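Long-range contacts in ATP-dependent DNA helicase PIF1 (Candida albicans, PDB 7OTJ), which couples ATP hydrolysis to 5'-3' translocation on single-stranded DNA, probably unwinding duplexes and G-quadruplexes to maintain nuclear and mitochondrial genomes: residues A[204-208]-A[498-502]; A[210-215]-A[494-499]; A[238-242]-A[466-471]; A[246-251]-A[446-450]. All coordinates share one frame; numbering follows the deposited sequence.

In the fold
Contacts 1 and 2 share Val499 and sit side by side near the surface, their centres about 9 Å apart, joining the turns around helices 196-204 and 212-219 to the chain leading into helix 503-511. Contact 1 is mostly backbone and valine packing, whereas contact 2 adds a salt bridge and a phosphate. Contact 3, about 17 Å between centres from either, is bridged by a potassium ion and lies against DNA at the start of helix 240-253, with apolar packing beside it. Contact 4, on the same helix, is the buried one, with an asparagine, an indole and leucines. Lys498 of contacts 1 and 2 reaches Lys468 O of contact 3.

Contact 1 of 4, residues A[204-208]-A[498-502]; sequences NLRDG and KVASH
Peptide groups, not rings, are the flat groups that meet here: Leu205 O is approached by Val499 CG1 at 3.5 Å, and Gly208 meets Ala500 through backbone atoms alone, with no hydrogen bond between the segments. The contact joins two loops of the RecA-like helicase core, the turn after helix 196-204 and the segment just before helix 503-511. Within the turn Gly208 N bonds to Leu205 O at 3.2 Å, and Gly208 itself has a positive phi of 97°. With no side chain in the way, its CA comes within 4.2 Å of Ala500 CA. Val499 is the principal apolar group. Its CG1 branch is trans to its own amide nitrogen (chi1 -172°), which aims that methyl at Leu205, where it packs 3.9 Å from Leu205 CB; the two side chains cross at about a right angle. Behind them, Leu205 also touches Tyr477 and Leu480 of helix 475-481, and Val499 touches Ala476, so the pair closes over that helix. Arg206, its CB directed away from 498-502, forms a salt bridge with Asp144 and touches Ser26, a residue of the ADP pocket; the turn thus lies close to the nucleotide site. Ser501 CB lies near the carbonyl of Arg206, while the position of its hydroxyl in the model is doubtful. At Gly208, its O and Val499 O, both acceptors, are 3.4 Å apart.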
# COMPACT_ATOMS: atom_id res chain seq x y z
N ASN A 204 17.15 -14.57 -8.58
CA ASN A 204 17.52 -15.79 -7.88
C ASN A 204 16.77 -15.94 -6.56
O ASN A 204 16.59 -17.06 -6.07
CB ASN A 204 19.04 -15.81 -7.62
CG ASN A 204 19.86 -16.08 -8.88
OD1 ASN A 204 19.39 -16.71 -9.82
ND2 ASN A 204 21.10 -15.60 -8.89
N LEU A 205 16.36 -14.82 -5.96
CA LEU A 205 15.66 -14.88 -4.68
C LEU A 205 14.24 -15.43 -4.80
O LEU A 205 13.67 -15.87 -3.79
CB LEU A 205 15.61 -13.48 -4.05
CG LEU A 205 16.96 -12.77 -3.86
CD1 LEU A 205 16.72 -11.38 -3.30
CD2 LEU A 205 17.94 -13.57 -2.98
N ARG A 206 13.68 -15.47 -6.02
CA ARG A 206 12.25 -15.73 -6.19
C ARG A 206 11.87 -17.12 -5.70
O ARG A 206 10.92 -17.27 -4.91
CB ARG A 206 11.87 -15.53 -7.66
CG ARG A 206 12.03 -14.09 -8.12
CD ARG A 206 11.81 -13.91 -9.61
NE ARG A 206 10.44 -14.20 -10.02
CZ ARG A 206 9.41 -13.39 -9.84
NH1 ARG A 206 9.52 -12.27 -9.14
NH2 ARG A 206 8.23 -13.72 -10.36
N ASP A 207 12.57 -18.16 -6.16
CA ASP A 207 12.24 -19.53 -5.76
C ASP A 207 12.82 -19.92 -4.41
O ASP A 207 12.56 -21.04 -3.95
CB ASP A 207 12.72 -20.53 -6.82
CG ASP A 207 14.16 -20.34 -7.20
OD1 ASP A 207 14.58 -19.17 -7.37
OD2 ASP A 207 14.88 -21.35 -7.35
N GLY A 208 13.61 -19.06 -3.77
CA GLY A 208 14.16 -19.35 -2.46
C GLY A 208 15.57 -19.90 -2.47
O GLY A 208 16.29 -19.73 -1.48
N LYS A 498 16.84 -16.32 5.48
CA LYS A 498 15.77 -15.33 5.40
C LYS A 498 15.05 -15.32 4.06
O LYS A 498 14.05 -14.61 3.94
CB LYS A 498 16.32 -13.93 5.69
CG LYS A 498 17.00 -13.76 7.03
CD LYS A 498 16.01 -13.92 8.17
CE LYS A 498 16.72 -13.86 9.52
NZ LYS A 498 15.76 -14.01 10.65
N VAL A 499 15.54 -16.03 3.05
CA VAL A 499 14.99 -16.00 1.69
C VAL A 499 14.26 -17.31 1.45
O VAL A 499 14.89 -18.37 1.33
CB VAL A 499 16.06 -15.77 0.62
CG1 VAL A 499 15.40 -15.55 -0.74
CG2 VAL A 499 16.96 -14.61 0.99
N ALA A 500 12.93 -17.24 1.34
CA ALA A 500 12.13 -18.45 1.16
C ALA A 500 10.89 -18.12 0.35
O ALA A 500 10.42 -16.98 0.33
CB ALA A 500 11.75 -19.06 2.52
N SER A 501 10.37 -19.13 -0.35
CA SER A 501 9.13 -19.03 -1.12
C SER A 501 8.20 -20.17 -0.75
O SER A 501 8.64 -21.25 -0.37
CB SER A 501 9.39 -19.05 -2.62
OG SER A 501 9.85 -17.80 -3.08
N HIS A 502 6.90 -19.92 -0.90
CA HIS A 502 5.90 -20.92 -0.54
C HIS A 502 5.83 -22.01 -1.60
O HIS A 502 5.94 -21.73 -2.80
CB HIS A 502 4.53 -20.28 -0.34
CG HIS A 502 3.58 -21.13 0.46
ND1 HIS A 502 3.13 -22.35 0.01
CD2 HIS A 502 3.01 -20.93 1.67
CE1 HIS A 502 2.32 -22.87 0.92
NE2 HIS A 502 2.23 -22.03 1.93

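Contact 2 of 4, residues A[210-215]-A[494-499]; sequences VPDDTA and FNRSKV. With PO4 (phosphate ion), chain R.
A bend in the Arg496 side chain at chi3 (-80°), after an extended CB-CG-CD run, carries its guanidinium across Val210 to the carboxylate of Asp212. Val210 has CG1 trans to its amide nitrogen, leaving CG2 beside that nitrogen and directed at Val499. The contact sets the first turn of helix 212-219 against an Asx turn, in which Asn495 OD1 accepts from Ser497 N, and the short 3-10 segment 496-498 that follows. Asp212 OD1 takes a hydrogen bond from Arg496 NH1 at 2.6 Å as part of a salt bridge. This is a bent, single-point grip: the N-H...O angle is 136°, the oxygen is met on its anti side and somewhat out of the carboxylate plane, and the carboxylate and guanidinium planes stand 89° apart. Ala215 CB lies over one guanidinium face, 4.0 Å from Arg496 NE. A phosphate ion, probably from the crystallisation liquor, sits at the guanidinium edge, its O2 receiving weak bonds from Arg496 NE and NH2, and its O1 taking a straighter one of 3.1 Å from Arg496 N. The guanidinium thus binds two anions, which probably balance its charge. Beside these polar groups the contact is apolar. Arg496 CG rests 3.6 Å from Val210 CB, and Phe494, which also meets Phe218, brings CE1 to within 3.7 Å of Ala215 CB. Val210 CG2 touches the buried Val499 through Val499 CG1, at 3.8 Å.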
# COMPACT_ATOMS: atom_id res chain seq x y z
N VAL A 210 19.26 -19.63 -3.21
CA VAL A 210 20.16 -18.49 -3.40
C VAL A 210 21.58 -19.00 -3.59
O VAL A 210 22.17 -19.54 -2.64
CB VAL A 210 20.07 -17.51 -2.23
CG1 VAL A 210 21.05 -16.36 -2.42
CG2 VAL A 210 18.64 -17.00 -2.07
N PRO A 211 22.18 -18.83 -4.77
CA PRO A 211 23.56 -19.29 -4.97
C PRO A 211 24.53 -18.50 -4.10
O PRO A 211 24.23 -17.41 -3.62
CB PRO A 211 23.82 -19.02 -6.46
CG PRO A 211 22.47 -18.85 -7.07
CD PRO A 211 21.59 -18.28 -6.00
N ASP A 212 25.72 -19.08 -3.91
CA ASP A 212 26.74 -18.45 -3.07
C ASP A 212 27.09 -17.05 -3.58
O ASP A 212 27.17 -16.09 -2.80
CB ASP A 212 28.00 -19.32 -3.01
CG ASP A 212 27.73 -20.69 -2.42
OD1 ASP A 212 26.58 -20.93 -2.00
OD2 ASP A 212 28.66 -21.52 -2.38
N ASP A 213 27.31 -16.92 -4.90
CA ASP A 213 27.73 -15.63 -5.44
C ASP A 213 26.67 -14.56 -5.23
O ASP A 213 27.00 -13.41 -4.90
CB ASP A 213 28.06 -15.77 -6.93
CG ASP A 213 29.48 -16.25 -7.16
OD1 ASP A 213 30.18 -16.57 -6.18
OD2 ASP A 213 29.89 -16.29 -8.34
N THR A 214 25.39 -14.91 -5.41
CA THR A 214 24.32 -13.96 -5.12
C THR A 214 24.32 -13.58 -3.65
O THR A 214 24.25 -12.39 -3.30
CB THR A 214 22.96 -14.54 -5.53
OG1 THR A 214 22.88 -14.64 -6.96
CG2 THR A 214 21.81 -13.67 -5.03
N ALA A 215 24.42 -14.58 -2.77
CA ALA A 215 24.45 -14.31 -1.33
C ALA A 215 25.65 -13.44 -0.96
O ALA A 215 25.52 -12.49 -0.18
CB ALA A 215 24.47 -15.62 -0.55
N PHE A 494 22.08 -9.85 6.03
CA PHE A 494 21.63 -10.73 4.97
C PHE A 494 21.95 -12.18 5.33
O PHE A 494 23.00 -12.47 5.90
CB PHE A 494 22.28 -10.38 3.63
CG PHE A 494 21.86 -11.29 2.50
CD1 PHE A 494 22.51 -12.49 2.27
CD2 PHE A 494 20.79 -10.95 1.68
CE1 PHE A 494 22.11 -13.34 1.25
CE2 PHE A 494 20.39 -11.79 0.66
CZ PHE A 494 21.05 -12.98 0.44
N ASN A 495 21.02 -13.07 5.00
CA ASN A 495 21.25 -14.50 5.20
C ASN A 495 20.26 -15.27 4.34
O ASN A 495 19.09 -14.90 4.24
CB ASN A 495 21.10 -14.86 6.68
CG ASN A 495 21.72 -16.19 7.02
OD1 ASN A 495 21.69 -17.12 6.22
ND2 ASN A 495 22.28 -16.28 8.22
N ARG A 496 20.74 -16.35 3.71
CA ARG A 496 19.88 -17.18 2.86
C ARG A 496 18.70 -17.76 3.64
O ARG A 496 17.62 -17.96 3.07
CB ARG A 496 20.69 -18.30 2.22
CG ARG A 496 21.49 -17.84 1.02
CD ARG A 496 22.38 -18.95 0.47
NE ARG A 496 23.60 -19.11 1.24
CZ ARG A 496 24.65 -19.80 0.83
NH1 ARG A 496 24.66 -20.42 -0.33
NH2 ARG A 496 25.73 -19.87 1.61
N SER A 497 18.90 -18.07 4.92
CA SER A 497 17.81 -18.56 5.75
C SER A 497 16.62 -17.60 5.76
O SER A 497 15.50 -18.03 6.05
CB SER A 497 18.31 -18.80 7.18
OG SER A 497 18.94 -17.65 7.69
N LYS A 498 16.84 -16.32 5.48
CA LYS A 498 15.77 -15.33 5.40
C LYS A 498 15.05 -15.32 4.06
O LYS A 498 14.05 -14.61 3.94
CB LYS A 498 16.32 -13.93 5.69
CG LYS A 498 17.00 -13.76 7.03
CD LYS A 498 16.01 -13.92 8.17
CE LYS A 498 16.72 -13.86 9.52
NZ LYS A 498 15.76 -14.01 10.65
N VAL A 499 15.54 -16.03 3.05
CA VAL A 499 14.99 -16.00 1.69
C VAL A 499 14.26 -17.31 1.45
O VAL A 499 14.89 -18.37 1.33
CB VAL A 499 16.06 -15.77 0.62
CG1 VAL A 499 15.40 -15.55 -0.74
CG2 VAL A 499 16.96 -14.61 0.99
P PO4 R . 25.10 -16.29 3.75
O1 PO4 R . 23.74 -16.33 4.40
O2 PO4 R . 25.25 -17.50 2.86
O3 PO4 R . 25.22 -15.03 2.92
O4 PO4 R . 26.16 -16.30 4.82

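Contact 3 of 4, residues A[238-242]-A[466-471]; sequences ATRYE and DMKKIF. With K (potassium ion), chain I; nucleotides of chain C.
A potassium site and a single-stranded DNA contact adjoin here, at the capping box that starts helix 240-253. Glu242 and Asp466, the residue before the type I turn 467-470, hold the potassium between them: Glu242 OE2 at 2.9 Å and OE1 further out give a two-oxygen grip, and Asp466 O completes the link from across the contact at 3.0 Å. Ala238 and Lys469 also border the ion. The aliphatic part of Lys469 passes obliquely across the Glu242 side chain, Lys469 CG 3.3 Å from Glu242 OE2, before its end leads away. Ala238 CB touches both Lys469 O and Ile470 CD1, the latter at 3.7 Å. Thr239 has OG1 placed between its amide nitrogen and carbonyl carbon (chi1 67°), where it donates to Glu242 OE1 from above the carboxylate plane. The same oxygen accepts from Thr239 N at 2.9 Å; the return bond from Glu242 N to Thr239 OG1 is weak. On the DNA side, Phe471 presents one face to the sugar of DT1 of chain C, C1' lying over the ring centre, and has O4' of DT2 of chain C at its edge. Arg240 N bonds to OP1 of DT2 of chain C at 3.0 Å, and Arg240 NH2 to OP2 of that phosphate at 3.1 Å. Two donors and the cation on Glu242 OE1 fix the carboxylate's rotation, and the potassium would offset the charge of Glu242 close to that of Asp466, whose OD1 is bonded by Asn493 ND2.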
# COMPACT_ATOMS: atom_id res chain seq x y z
N ALA A 238 11.28 -5.69 8.93
CA ALA A 238 10.22 -6.70 8.88
C ALA A 238 9.10 -6.39 9.85
O ALA A 238 7.93 -6.67 9.56
CB ALA A 238 10.80 -8.08 9.16
N THR A 239 9.42 -5.83 11.01
CA THR A 239 8.44 -5.64 12.08
C THR A 239 8.21 -4.16 12.35
O THR A 239 9.02 -3.30 12.00
CB THR A 239 8.91 -6.32 13.37
OG1 THR A 239 10.07 -5.64 13.87
CG2 THR A 239 9.26 -7.78 13.11
N ARG A 240 7.14 -3.90 13.09
CA ARG A 240 6.78 -2.52 13.38
C ARG A 240 7.62 -1.97 14.52
O ARG A 240 7.99 -0.79 14.50
CB ARG A 240 5.30 -2.42 13.72
CG ARG A 240 4.44 -2.29 12.47
CD ARG A 240 2.96 -2.25 12.80
NE ARG A 240 2.50 -3.50 13.39
CZ ARG A 240 1.25 -3.72 13.78
NH1 ARG A 240 0.30 -2.82 13.60
NH2 ARG A 240 0.95 -4.88 14.36
N TYR A 241 7.89 -2.79 15.54
CA TYR A 241 8.85 -2.44 16.59
C TYR A 241 10.10 -1.78 16.01
O TYR A 241 10.48 -0.68 16.42
CB TYR A 241 9.21 -3.68 17.40
CG TYR A 241 10.05 -3.39 18.63
CD1 TYR A 241 9.48 -2.85 19.77
CD2 TYR A 241 11.41 -3.67 18.65
CE1 TYR A 241 10.24 -2.58 20.91
CE2 TYR A 241 12.18 -3.41 19.77
CZ TYR A 241 11.60 -2.87 20.90
OH TYR A 241 12.36 -2.61 22.01
N GLU A 242 10.74 -2.44 15.04
CA GLU A 242 11.91 -1.85 14.38
C GLU A 242 11.55 -0.52 13.73
O GLU A 242 12.28 0.47 13.88
CB GLU A 242 12.48 -2.81 13.35
CG GLU A 242 13.00 -4.12 13.89
CD GLU A 242 13.10 -5.19 12.82
OE1 GLU A 242 12.06 -5.52 12.21
OE2 GLU A 242 14.22 -5.68 12.58
N ASP A 466 17.22 -3.90 6.45
CA ASP A 466 17.69 -4.67 7.59
C ASP A 466 16.89 -5.97 7.63
O ASP A 466 15.71 -5.96 7.97
CB ASP A 466 17.54 -3.89 8.90
CG ASP A 466 18.10 -4.64 10.10
OD1 ASP A 466 18.63 -5.76 9.91
OD2 ASP A 466 18.02 -4.12 11.23
N MET A 467 17.55 -7.07 7.27
CA MET A 467 16.88 -8.36 7.15
C MET A 467 16.79 -9.11 8.47
O MET A 467 16.48 -10.31 8.47
CB MET A 467 17.61 -9.21 6.10
CG MET A 467 17.61 -8.54 4.74
SD MET A 467 18.48 -9.48 3.49
CE MET A 467 17.70 -11.08 3.65
N LYS A 468 16.99 -8.42 9.60
CA LYS A 468 17.20 -9.08 10.88
C LYS A 468 16.00 -9.94 11.28
O LYS A 468 16.16 -11.11 11.65
CB LYS A 468 17.49 -8.04 11.97
CG LYS A 468 18.06 -8.60 13.28
CD LYS A 468 19.59 -8.62 13.25
CE LYS A 468 20.21 -8.96 14.60
NZ LYS A 468 21.69 -8.72 14.60
N LYS A 469 14.79 -9.39 11.20
CA LYS A 469 13.60 -10.06 11.69
C LYS A 469 12.73 -10.63 10.58
O LYS A 469 11.54 -10.88 10.81
CB LYS A 469 12.78 -9.11 12.56
CG LYS A 469 13.48 -8.61 13.82
CD LYS A 469 13.93 -9.77 14.70
CE LYS A 469 14.77 -9.29 15.88
NZ LYS A 469 15.29 -10.42 16.71
N ILE A 470 13.28 -10.85 9.38
CA ILE A 470 12.48 -11.40 8.28
C ILE A 470 11.91 -12.74 8.70
O ILE A 470 12.64 -13.64 9.15
CB ILE A 470 13.31 -11.51 6.99
CG1 ILE A 470 13.11 -10.29 6.09
CG2 ILE A 470 12.88 -12.72 6.18
CD1 ILE A 470 13.41 -8.98 6.73
N PHE A 471 10.59 -12.89 8.57
CA PHE A 471 9.91 -14.07 9.06
C PHE A 471 9.01 -14.73 8.01
O PHE A 471 8.45 -15.80 8.29
CB PHE A 471 9.05 -13.72 10.29
CG PHE A 471 8.06 -12.61 10.03
CD1 PHE A 471 6.79 -12.89 9.55
CD2 PHE A 471 8.41 -11.29 10.25
CE1 PHE A 471 5.88 -11.88 9.30
CE2 PHE A 471 7.50 -10.26 10.00
CZ PHE A 471 6.24 -10.56 9.53
K K I . 13.77 -6.90 10.03
OP3 DT C 1 8.32 -10.67 18.13
P DT C 1 9.09 -10.15 16.98
OP1 DT C 1 10.32 -10.95 16.82
OP2 DT C 1 9.20 -8.68 17.14
O5' DT C 1 8.17 -10.41 15.70
C5' DT C 1 6.80 -10.07 15.74
C4' DT C 1 6.31 -9.68 14.36
O4' DT C 1 6.68 -10.73 13.42
C3' DT C 1 4.81 -9.53 14.21
O3' DT C 1 4.52 -8.68 13.11
C2' DT C 1 4.39 -10.97 13.93
C1' DT C 1 5.52 -11.43 13.01
N1 DT C 1 5.82 -12.89 13.08
C2 DT C 1 4.95 -13.79 12.52
O2 DT C 1 3.91 -13.47 11.96
N3 DT C 1 5.33 -15.10 12.63
C4 DT C 1 6.48 -15.58 13.24
O4 DT C 1 6.75 -16.78 13.29
C5 DT C 1 7.35 -14.58 13.80
C7 DT C 1 8.63 -14.98 14.49
C6 DT C 1 6.98 -13.30 13.70
P DT C 2 4.31 -7.10 13.34
OP1 DT C 2 5.63 -6.49 13.64
OP2 DT C 2 3.19 -6.97 14.30
O5' DT C 2 3.84 -6.55 11.92
C5' DT C 2 4.79 -6.42 10.85
C4' DT C 2 4.19 -6.85 9.53
O4' DT C 2 4.05 -8.28 9.52
C3' DT C 2 2.81 -6.28 9.24
O3' DT C 2 2.94 -5.15 8.41
C2' DT C 2 2.06 -7.41 8.53
C1' DT C 2 2.82 -8.67 8.93
N1 DT C 2 2.10 -9.55 9.91
C2 DT C 2 2.02 -10.90 9.66
O2 DT C 2 2.49 -11.43 8.67
N3 DT C 2 1.35 -11.62 10.62
C4 DT C 2 0.77 -11.13 11.78
O4 DT C 2 0.19 -11.86 12.58
C5 DT C 2 0.91 -9.71 11.98
C7 DT C 2 0.32 -9.07 13.20
C6 DT C 2 1.56 -9.00 11.05
P DT C 3 2.07 -3.83 8.68
OP1 DT C 3 2.80 -2.68 8.10
OP2 DT C 3 1.71 -3.82 10.12
O5' DT C 3 0.73 -4.08 7.84
C5' DT C 3 0.81 -4.27 6.43
C4' DT C 3 -0.47 -4.87 5.86
O4' DT C 3 -0.67 -6.20 6.38
C3' DT C 3 -1.75 -4.12 6.18
O3' DT C 3 -1.97 -3.12 5.20
C2' DT C 3 -2.82 -5.21 6.09
C1' DT C 3 -2.05 -6.47 6.51
N1 DT C 3 -2.31 -6.91 7.90
C2 DT C 3 -3.30 -7.83 8.15
O2 DT C 3 -4.00 -8.30 7.28
N3 DT C 3 -3.44 -8.18 9.47
C4 DT C 3 -2.69 -7.71 10.54
O4 DT C 3 -2.89 -8.07 11.70
C5 DT C 3 -1.67 -6.75 10.21
C7 DT C 3 -0.80 -6.16 11.28
C6 DT C 3 -1.53 -6.40 8.92

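Contact 4 of 4, residues A[246-251]-A[446-450]; sequences ANSRKL and LAWSL
Asn247 OD1 lies 2.9 Å from Ser449 N and accepts a hydrogen bond from it, with an N-H...O angle of 145°, although the position of that nitrogen in the model is less certain. The bond ties helix 240-253 to the start of strand 449-451, an outer strand of the four-stranded parallel sheet of a RecA-like domain, where the chain returns from the antiparallel strand 435-446. The Asn247 and Trp448 side chains run past one another in opposing senses, amide and indole planes 29° apart. The indole is met on one face by Lys250 CB, a CH-pi contact 3.4 Å from the centroid of the six-membered ring and only 11° off its normal. A bend at chi2 then keeps the lysine chain over the ring system, with Lys250 CD 3.9 Å from Trp448 NE1; its amine goes on to a long, weak ion pair with Glu235 of the neighbouring strand. Leu251 crosses the indole at about a right angle, its CB 3.8 Å from Trp448 CZ3, and its methyls reach Leu446. Ala293 touches Leu251, Leu446 and Trp448 alike, so this apolar patch extends to the loop before strand 294-297. The helix thus packs at the junction between the parallel sheet and the antiparallel one. Toward the parallel sheet, Ala246 CB packs 3.8 Å from Ser449 CB.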
# COMPACT_ATOMS: atom_id res chain seq x y z
N ALA A 246 13.34 2.67 14.77
CA ALA A 246 14.14 3.40 13.79
C ALA A 246 13.66 4.84 13.63
O ALA A 246 14.47 5.76 13.53
CB ALA A 246 14.11 2.68 12.44
N ASN A 247 12.34 5.06 13.61
CA ASN A 247 11.84 6.43 13.60
C ASN A 247 12.23 7.16 14.88
O ASN A 247 12.59 8.35 14.83
CB ASN A 247 10.32 6.44 13.43
CG ASN A 247 9.87 5.95 12.07
OD1 ASN A 247 10.49 6.26 11.05
ND2 ASN A 247 8.79 5.19 12.05
N SER A 248 12.18 6.48 16.02
CA SER A 248 12.50 7.13 17.29
C SER A 248 13.97 7.55 17.35
O SER A 248 14.27 8.70 17.67
CB SER A 248 12.17 6.20 18.46
OG SER A 248 10.79 5.89 18.50
N ARG A 249 14.89 6.63 17.05
CA ARG A 249 16.31 6.97 17.12
C ARG A 249 16.65 8.11 16.17
O ARG A 249 17.42 9.01 16.52
CB ARG A 249 17.17 5.73 16.84
CG ARG A 249 16.92 5.06 15.52
CD ARG A 249 17.75 3.79 15.37
NE ARG A 249 19.18 4.08 15.35
CZ ARG A 249 19.87 4.37 14.26
NH1 ARG A 249 19.29 4.45 13.07
NH2 ARG A 249 21.18 4.60 14.36
N LYS A 250 16.05 8.11 14.97
CA LYS A 250 16.27 9.22 14.05
C LYS A 250 15.76 10.53 14.62
O LYS A 250 16.43 11.56 14.53
CB LYS A 250 15.59 8.93 12.71
CG LYS A 250 16.38 8.01 11.79
CD LYS A 250 17.55 8.75 11.16
CE LYS A 250 18.41 7.82 10.31
NZ LYS A 250 19.12 6.82 11.15
N LEU A 251 14.57 10.50 15.23
CA LEU A 251 14.04 11.71 15.86
C LEU A 251 14.90 12.14 17.05
O LEU A 251 15.13 13.33 17.26
CB LEU A 251 12.59 11.49 16.30
CG LEU A 251 11.87 12.74 16.82
CD1 LEU A 251 11.52 13.69 15.68
CD2 LEU A 251 10.62 12.40 17.62
N LEU A 446 5.89 10.08 11.31
CA LEU A 446 7.33 10.14 11.05
C LEU A 446 7.68 9.08 10.01
O LEU A 446 7.54 7.88 10.28
CB LEU A 446 8.14 9.91 12.33
CG LEU A 446 8.12 10.97 13.43
CD1 LEU A 446 8.83 10.45 14.68
CD2 LEU A 446 8.75 12.26 12.95
N ALA A 447 8.09 9.51 8.81
CA ALA A 447 8.15 8.53 7.73
C ALA A 447 9.43 7.70 7.78
O ALA A 447 9.37 6.50 8.04
CB ALA A 447 8.03 9.25 6.38
N TRP A 448 10.59 8.34 7.64
CA TRP A 448 11.90 7.73 7.88
C TRP A 448 11.98 6.23 7.57
O TRP A 448 12.65 5.81 6.63
CB TRP A 448 12.32 7.98 9.33
CG TRP A 448 13.24 9.16 9.49
CD1 TRP A 448 14.26 9.52 8.67
CD2 TRP A 448 13.20 10.14 10.54
NE1 TRP A 448 14.87 10.66 9.14
CE2 TRP A 448 14.24 11.06 10.29
CE3 TRP A 448 12.40 10.32 11.67
CZ2 TRP A 448 14.49 12.14 11.12
CZ3 TRP A 448 12.65 11.40 12.50
CH2 TRP A 448 13.69 12.30 12.22
N SER A 449 11.26 5.42 8.35
CA SER A 449 11.29 3.97 8.26
C SER A 449 9.93 3.43 7.79
O SER A 449 8.91 4.12 7.84
CB SER A 449 11.66 3.36 9.63
OG SER A 449 11.67 1.95 9.58
N LEU A 450 9.91 2.17 7.37
CA LEU A 450 8.69 1.64 6.77
C LEU A 450 8.77 0.12 6.78
O LEU A 450 9.85 -0.45 6.61
CB LEU A 450 8.52 2.16 5.34
CG LEU A 450 7.27 1.74 4.56
CD1 LEU A 450 6.03 2.39 5.15
CD2 LEU A 450 7.42 2.08 3.09